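Phosphoribosylaminoimidazole-succinocarboxamide synthase (Ehrlichia chaffeensis str. Arkansas, PDB 3KRE) catalyses the ATP-dependent joining of L-aspartate to 5-amino-1-(5-phospho-D-ribosyl)imidazole-4-carboxylate, which yields SAICAR in de novo purine biosynthesis. Local coordinates at residues E168-K171 / I172-S176; G244-I247 / E248-E252. One frame throughout, in Å; residues are numbered along the deposited sequence.

Interactions 1 and 2 are both local contacts between residues a few positions apart, the first within a helix and the second at a helix start, and they follow one another along the chain. Interaction 1 lies in the early turns of helix 166-189, whose inner side rests on strands 110-115, 133-143 and 192-204 of the large antiparallel sheet. Interaction 2 forms the start of helix 246-257, near the C-terminus, where it packs against helix 67-84 and the short helix 237-240. The centres of interactions 1 and 2 are 32 Å apart, on opposite sides of the chain's centre. The nearest atoms of interactions 1 and 2 are about 20 Å apart, so the two do not touch, although all four segments belong to the SAICAR synthetase family region.

Interaction 1: residues E168-K171 / I172-S176; sequences ELEK and IKILS
The carbonyl oxygen of Glu-170 takes the N-H of Ile-174 at 3.1 Å (O to N, N-H...O 159°), and the N-H of Lys-173 adds a weak second bond. On the same turn the exposed side chains of Glu-170 and Ile-174 cross obliquely: the acid chain bends at chi2 (59°), which lays its carboxylate carbon CD 3.7 Å from Ile-174 CD1 in van der Waals contact. Lys-171 O receives Leu-175 N at 2.8 Å, while Lys-171 CG lies 3.8 Å from Leu-175 CD1. The aliphatic part of the lysine runs at a slant past the leucine methyls, and its NZ goes on to a salt bridge with Asp-211. The backbone bonds are those of helix 166-189, which packs on the antiparallel sheet. On its inner side Leu-169 CD1 touches Ile-172 CG2 at 3.9 Å, and both side chains rest on Phe-141 of strand 133-143. One turn further, Ile-172 O is gripped twice by Ser-176, through OG at 2.8 Å and through the backbone N, from opposite faces of the carbonyl plane, which gives the hydroxyl hydrogen of the buried Ser-176 an acceptor. Lys-173 lays its CG 3.3 Å from Leu-169 O and sends NZ to a salt bridge with Glu-155.

Interaction 2: residues G244-I247 / E248-E252; sequences GNVI and EGYRE. With EDO (1,2-ethanediol), chain J; EDO (1,2-ethanediol), chain H.
Asn-245 and Glu-248 meet with their flat ends stacked, the amide and carboxylate planes 24° apart and Asn-245 CG 3.6 Å from Glu-248 OE1. Glu-248 folds back to reach this place by bending at chi2 (79°). Two 1,2-ethanediol molecules, probably from the crystallisation liquor, bridge the polar groups here. The chain J diol accepts from Asn-245 N and gives its O1 to Glu-248 OE1 at 2.6 Å; the chain H diol takes the N-H of Asn-245 ND2 at O2 and donates from O1 to Glu-252 OE1, one turn beyond Glu-248. Asn-245 occupies the N-cap of helix 246-257, yet its side chain makes no capping bond. In a capping box the acid would accept directly from the N-cap backbone N-H; here the chain J diol links the two instead. The carbonyl of Asn-245 opens the helical pattern by accepting from Gly-249 N at 3.1 Å. Next, Val-246 lies alongside Tyr-250, pointing the same way, with CG1 3.9 Å from ring atom CE2. Val-246 O accepts from Tyr-250 N, and the ring comes obliquely past the same oxygen. The ring reaches on to helix 67-84, touching Leu-70 and Asn-71, and the hydroxyl of Tyr-250 is hydrogen-bonded to Asp-221. Ile-247 has its CG2 3.3 Å from Glu-248 OE1, the two side chains crossing at about a right angle. Ile-247 CG1, turned anti to the backbone N (chi1 -162°), meets Arg-251 NH2 obliquely at 3.7 Å, and that nitrogen continues to a salt bridge with Glu-66. Ile-247 O accepts from Arg-251 N at 2.8 Å.

Interaction 1: residues E168-K171 / I172-S176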
ATOM      1  N   GLU A 168       4.428   6.230 -19.236  1.00 12.00           N
ATOM      2  CA  GLU A 168       4.271   5.513 -17.954  1.00 11.48           C
ATOM      3  C   GLU A 168       3.866   6.421 -16.809  1.00 11.51           C
ATOM      4  O   GLU A 168       3.071   6.028 -15.958  1.00  9.64           O
ATOM      5  CB  GLU A 168       5.557   4.774 -17.571  1.00 11.45           C
ATOM      6  CG  GLU A 168       5.865   3.631 -18.522  1.00 12.39           C
ATOM      7  CD  GLU A 168       7.206   2.990 -18.271  1.00 15.40           C
ATOM      8  OE1 GLU A 168       8.158   3.699 -17.839  1.00 14.05           O
ATOM      9  OE2 GLU A 168       7.291   1.766 -18.503  1.00 16.36           O
ATOM     10  N   LEU A 169       4.400   7.644 -16.785  1.00 11.66           N
ATOM     11  CA  LEU A 169       4.087   8.539 -15.704  1.00 12.37           C
ATOM     12  C   LEU A 169       2.627   8.991 -15.829  1.00 11.68           C
ATOM     13  O   LEU A 169       1.885   9.055 -14.834  1.00 10.66           O
ATOM     14  CB  LEU A 169       5.093   9.703 -15.662  1.00 12.65           C
ATOM     15  CG  LEU A 169       5.003  10.753 -14.562  1.00 15.73           C
ATOM     16  CD1 LEU A 169       4.886  10.107 -13.218  1.00 13.92           C
ATOM     17  CD2 LEU A 169       6.221  11.648 -14.639  1.00 16.57           C
ATOM     18  N   GLU A 170       2.179   9.296 -17.045  1.00 11.54           N
ATOM     19  CA  GLU A 170       0.766   9.640 -17.188  1.00 12.11           C
ATOM     20  C   GLU A 170      -0.085   8.416 -16.792  1.00 10.95           C
ATOM     21  O   GLU A 170      -1.112   8.557 -16.127  1.00 10.41           O
ATOM     22  CB  GLU A 170       0.463  10.119 -18.609  1.00 13.30           C
ATOM     23  CG  GLU A 170      -1.049  10.194 -19.000  1.00 18.13           C
ATOM     24  CD  GLU A 170      -1.976  11.097 -18.152  1.00 23.85           C
ATOM     25  OE1 GLU A 170      -1.867  11.207 -16.880  1.00 27.41           O
ATOM     26  OE2 GLU A 170      -2.925  11.651 -18.790  1.00 26.52           O
ATOM     27  N   LYS A 171       0.338   7.224 -17.209  1.00  9.86           N
ATOM     28  CA  LYS A 171      -0.424   5.999 -16.890  1.00 10.85           C
ATOM     29  C   LYS A 171      -0.487   5.760 -15.370  1.00  9.21           C
ATOM     30  O   LYS A 171      -1.535   5.439 -14.828  1.00  8.42           O
ATOM     31  CB  LYS A 171       0.186   4.794 -17.584  1.00 11.43           C
ATOM     32  CG  LYS A 171      -0.507   3.473 -17.342  1.00 15.77           C
ATOM     33  CD  LYS A 171      -1.830   3.330 -18.068  1.00 19.83           C
ATOM     34  CE  LYS A 171      -2.284   1.846 -18.117  1.00 22.44           C
ATOM     35  NZ  LYS A 171      -1.633   1.000 -19.197  1.00 23.18           N
ATOM     36  N   ILE A 172       0.632   5.944 -14.689  1.00  8.39           N
ATOM     37  CA  ILE A 172       0.667   5.666 -13.257  1.00  8.37           C
ATOM     38  C   ILE A 172      -0.294   6.581 -12.504  1.00  7.38           C
ATOM     39  O   ILE A 172      -0.929   6.176 -11.520  1.00  7.00           O
ATOM     40  CB  ILE A 172       2.121   5.707 -12.711  1.00  8.60           C
ATOM     41  CG1 ILE A 172       2.252   4.845 -11.458  1.00 10.93           C
ATOM     42  CG2 ILE A 172       2.612   7.094 -12.400  1.00  9.76           C
ATOM     43  CD1 ILE A 172       3.712   4.559 -11.129  1.00 12.28           C
ATOM     44  N   LYS A 173      -0.449   7.804 -12.992  1.00  6.65           N
ATOM     45  CA  LYS A 173      -1.381   8.731 -12.352  1.00  7.65           C
ATOM     46  C   LYS A 173      -2.839   8.316 -12.639  1.00  7.59           C
ATOM     47  O   LYS A 173      -3.703   8.347 -11.738  1.00  7.85           O
ATOM     48  CB  LYS A 173      -1.098  10.155 -12.794  1.00  7.87           C
ATOM     49  CG  LYS A 173       0.312  10.610 -12.412  1.00  9.11           C
ATOM     50  CD  LYS A 173       0.500  12.127 -12.598  1.00 12.30           C
ATOM     51  CE  LYS A 173       0.775  12.480 -13.984  1.00 15.49           C
ATOM     52  NZ  LYS A 173       0.788  13.994 -14.118  1.00 11.93           N
ATOM     53  N   ILE A 174      -3.103   7.905 -13.863  1.00  7.59           N
ATOM     54  CA  ILE A 174      -4.467   7.470 -14.242  1.00  7.71           C
ATOM     55  C   ILE A 174      -4.843   6.229 -13.403  1.00  6.42           C
ATOM     56  O   ILE A 174      -5.963   6.143 -12.822  1.00  6.90           O
ATOM     57  CB  ILE A 174      -4.557   7.143 -15.733  1.00  8.34           C
ATOM     58  CG1 ILE A 174      -4.480   8.433 -16.574  1.00 10.96           C
ATOM     59  CG2 ILE A 174      -5.833   6.328 -16.038  1.00  9.86           C
ATOM     60  CD1 ILE A 174      -4.194   8.147 -18.074  1.00 14.45           C
ATOM     61  N   LEU A 175      -3.914   5.284 -13.317  1.00  6.25           N
ATOM     62  CA  LEU A 175      -4.145   4.044 -12.561  1.00  5.53           C
ATOM     63  C   LEU A 175      -4.339   4.348 -11.084  1.00  6.05           C
ATOM     64  O   LEU A 175      -5.215   3.755 -10.443  1.00  6.88           O
ATOM     65  CB  LEU A 175      -2.973   3.049 -12.737  1.00  6.23           C
ATOM     66  CG  LEU A 175      -2.817   2.418 -14.119  1.00  7.07           C
ATOM     67  CD1 LEU A 175      -1.492   1.569 -14.197  1.00  8.06           C
ATOM     68  CD2 LEU A 175      -4.065   1.551 -14.510  1.00  8.23           C
ATOM     69  N   SER A 176      -3.501   5.238 -10.539  1.00  6.23           N
ATOM     70  CA  SER A 176      -3.592   5.618  -9.129  1.00  6.87           C
ATOM     71  C   SER A 176      -4.938   6.227  -8.803  1.00  6.53           C
ATOM     72  O   SER A 176      -5.557   5.882  -7.777  1.00  7.50           O
ATOM     73  CB  SER A 176      -2.413   6.544  -8.726  1.00  6.34           C
ATOM     74  OG  SER A 176      -1.197   5.826  -8.796  1.00  7.11           O
TER

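Interaction 2: residues G244-I247 / E248-E252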
ATOM      1  N   GLY A 244      -3.275   2.538  20.996  1.00  5.35           N
ATOM      2  CA  GLY A 244      -3.668   1.231  21.491  1.00  6.51           C
ATOM      3  C   GLY A 244      -4.678   0.602  20.560  1.00  6.08           C
ATOM      4  O   GLY A 244      -5.083   1.222  19.586  1.00  5.94           O
ATOM      5  N   ASN A 245      -5.060  -0.654  20.836  1.00  5.55           N
ATOM      6  CA  ASN A 245      -6.027  -1.379  20.021  1.00  5.41           C
ATOM      7  C   ASN A 245      -5.617  -1.414  18.556  1.00  5.28           C
ATOM      8  O   ASN A 245      -6.422  -1.247  17.644  1.00  4.71           O
ATOM      9  CB  ASN A 245      -7.465  -0.803  20.181  1.00  5.61           C
ATOM     10  CG  ASN A 245      -8.247  -1.461  21.304  1.00  6.60           C
ATOM     11  OD1 ASN A 245      -7.687  -1.967  22.284  1.00  5.52           O
ATOM     12  ND2 ASN A 245      -9.574  -1.389  21.198  1.00 10.25           N
ATOM     13  N   VAL A 246      -4.326  -1.621  18.318  1.00  4.32           N
ATOM     14  CA  VAL A 246      -3.815  -1.685  16.943  1.00  4.69           C
ATOM     15  C   VAL A 246      -4.409  -2.870  16.200  1.00  5.12           C
ATOM     16  O   VAL A 246      -4.988  -2.712  15.110  1.00  5.06           O
ATOM     17  CB  VAL A 246      -2.257  -1.711  16.943  1.00  4.72           C
ATOM     18  CG1 VAL A 246      -1.686  -1.977  15.526  1.00  6.83           C
ATOM     19  CG2 VAL A 246      -1.717  -0.383  17.605  1.00  5.73           C
ATOM     20  N   ILE A 247      -4.334  -4.055  16.804  1.00  5.39           N
ATOM     21  CA  ILE A 247      -4.792  -5.231  16.091  1.00  6.18           C
ATOM     22  C   ILE A 247      -6.298  -5.160  15.897  1.00  5.09           C
ATOM     23  O   ILE A 247      -6.798  -5.570  14.860  1.00  5.63           O
ATOM     24  CB  ILE A 247      -4.343  -6.547  16.759  1.00  7.09           C
ATOM     25  CG1 ILE A 247      -4.452  -7.736  15.781  1.00  8.49           C
ATOM     26  CG2 ILE A 247      -5.152  -6.763  18.047  1.00  7.97           C
ATOM     27  CD1 ILE A 247      -3.531  -7.656  14.561  1.00  8.09           C
ATOM     28  N   GLU A 248      -7.007  -4.612  16.883  1.00  5.28           N
ATOM     29  CA  GLU A 248      -8.456  -4.449  16.785  1.00  5.52           C
ATOM     30  C   GLU A 248      -8.842  -3.580  15.586  1.00  6.01           C
ATOM     31  O   GLU A 248      -9.844  -3.842  14.915  1.00  6.22           O
ATOM     32  CB  GLU A 248      -9.019  -3.859  18.085  1.00  6.50           C
ATOM     33  CG  GLU A 248      -9.040  -4.850  19.247  1.00  8.37           C
ATOM     34  CD  GLU A 248      -7.695  -5.066  19.966  1.00 12.16           C
ATOM     35  OE1 GLU A 248      -6.720  -4.341  19.673  1.00  8.50           O
ATOM     36  OE2 GLU A 248      -7.608  -5.976  20.850  1.00 13.41           O
ATOM     37  N   GLY A 249      -8.068  -2.546  15.306  1.00  5.72           N
ATOM     38  CA  GLY A 249      -8.374  -1.705  14.129  1.00  5.71           C
ATOM     39  C   GLY A 249      -8.190  -2.492  12.852  1.00  5.58           C
ATOM     40  O   GLY A 249      -9.045  -2.505  12.001  1.00  6.68           O
ATOM     41  N   TYR A 250      -7.083  -3.219  12.742  1.00  5.60           N
ATOM     42  CA  TYR A 250      -6.825  -4.018  11.537  1.00  6.19           C
ATOM     43  C   TYR A 250      -7.890  -5.106  11.403  1.00  6.07           C
ATOM     44  O   TYR A 250      -8.342  -5.388  10.296  1.00  4.99           O
ATOM     45  CB  TYR A 250      -5.456  -4.682  11.586  1.00  6.11           C
ATOM     46  CG  TYR A 250      -4.258  -3.765  11.400  1.00  6.75           C
ATOM     47  CD1 TYR A 250      -3.242  -4.112  10.531  1.00  7.37           C
ATOM     48  CD2 TYR A 250      -4.155  -2.543  12.056  1.00 12.85           C
ATOM     49  CE1 TYR A 250      -2.122  -3.285  10.337  1.00  8.47           C
ATOM     50  CE2 TYR A 250      -3.033  -1.704  11.865  1.00 10.69           C
ATOM     51  CZ  TYR A 250      -2.016  -2.108  11.032  1.00  8.95           C
ATOM     52  OH  TYR A 250      -0.930  -1.284  10.843  1.00  6.45           O
ATOM     53  N   ARG A 251      -8.295  -5.698  12.522  1.00  6.16           N
ATOM     54  CA  ARG A 251      -9.341  -6.724  12.494  1.00  7.63           C
ATOM     55  C   ARG A 251     -10.695  -6.152  12.113  1.00  7.13           C
ATOM     56  O   ARG A 251     -11.465  -6.779  11.375  1.00  6.15           O
ATOM     57  CB  ARG A 251      -9.465  -7.463  13.824  1.00  8.56           C
ATOM     58  CG  ARG A 251     -10.111  -8.835  13.667  1.00 12.28           C
ATOM     59  CD  ARG A 251     -10.243  -9.549  14.997  1.00 18.11           C
ATOM     60  NE  ARG A 251      -8.927  -9.974  15.491  1.00 21.47           N
ATOM     61  CZ  ARG A 251      -8.330  -9.545  16.599  1.00 24.68           C
ATOM     62  NH1 ARG A 251      -8.908  -8.657  17.406  1.00 29.85           N
ATOM     63  NH2 ARG A 251      -7.143 -10.033  16.916  1.00 23.04           N
ATOM     64  N   GLU A 252     -11.001  -4.951  12.585  1.00  7.10           N
ATOM     65  CA  GLU A 252     -12.224  -4.290  12.124  1.00  6.61           C
ATOM     66  C   GLU A 252     -12.252  -4.111  10.599  1.00  6.91           C
ATOM     67  O   GLU A 252     -13.291  -4.348   9.946  1.00  5.54           O
ATOM     68  CB  GLU A 252     -12.393  -2.946  12.852  1.00  7.34           C
ATOM     69  CG  GLU A 252     -13.606  -2.097  12.437  1.00  8.55           C
ATOM     70  CD  GLU A 252     -13.940  -0.935  13.397  1.00 11.61           C
ATOM     71  OE1 GLU A 252     -13.519  -0.966  14.587  1.00 15.20           O
ATOM     72  OE2 GLU A 252     -14.674  -0.013  12.974  1.00 10.12           O
TER
HETATM   73  C1  EDO J 306      -4.773  -4.611  22.303  1.00 15.16           C
HETATM   74  O1  EDO J 306      -4.404  -4.552  20.937  1.00 14.53           O
HETATM   75  C2  EDO J 306      -4.238  -3.461  23.158  1.00 14.15           C
HETATM   76  O2  EDO J 306      -3.589  -2.413  22.477  1.00 11.01           O
HETATM   77  C1  EDO H 304     -10.767   0.148  16.033  1.00 21.52           C
HETATM   78  O1  EDO H 304     -12.067   0.591  16.455  1.00 21.25           O
HETATM   79  C2  EDO H 304      -9.768  -0.026  17.174  1.00 20.25           C
HETATM   80  O2  EDO H 304     -10.405  -0.702  18.273  1.00 20.41           O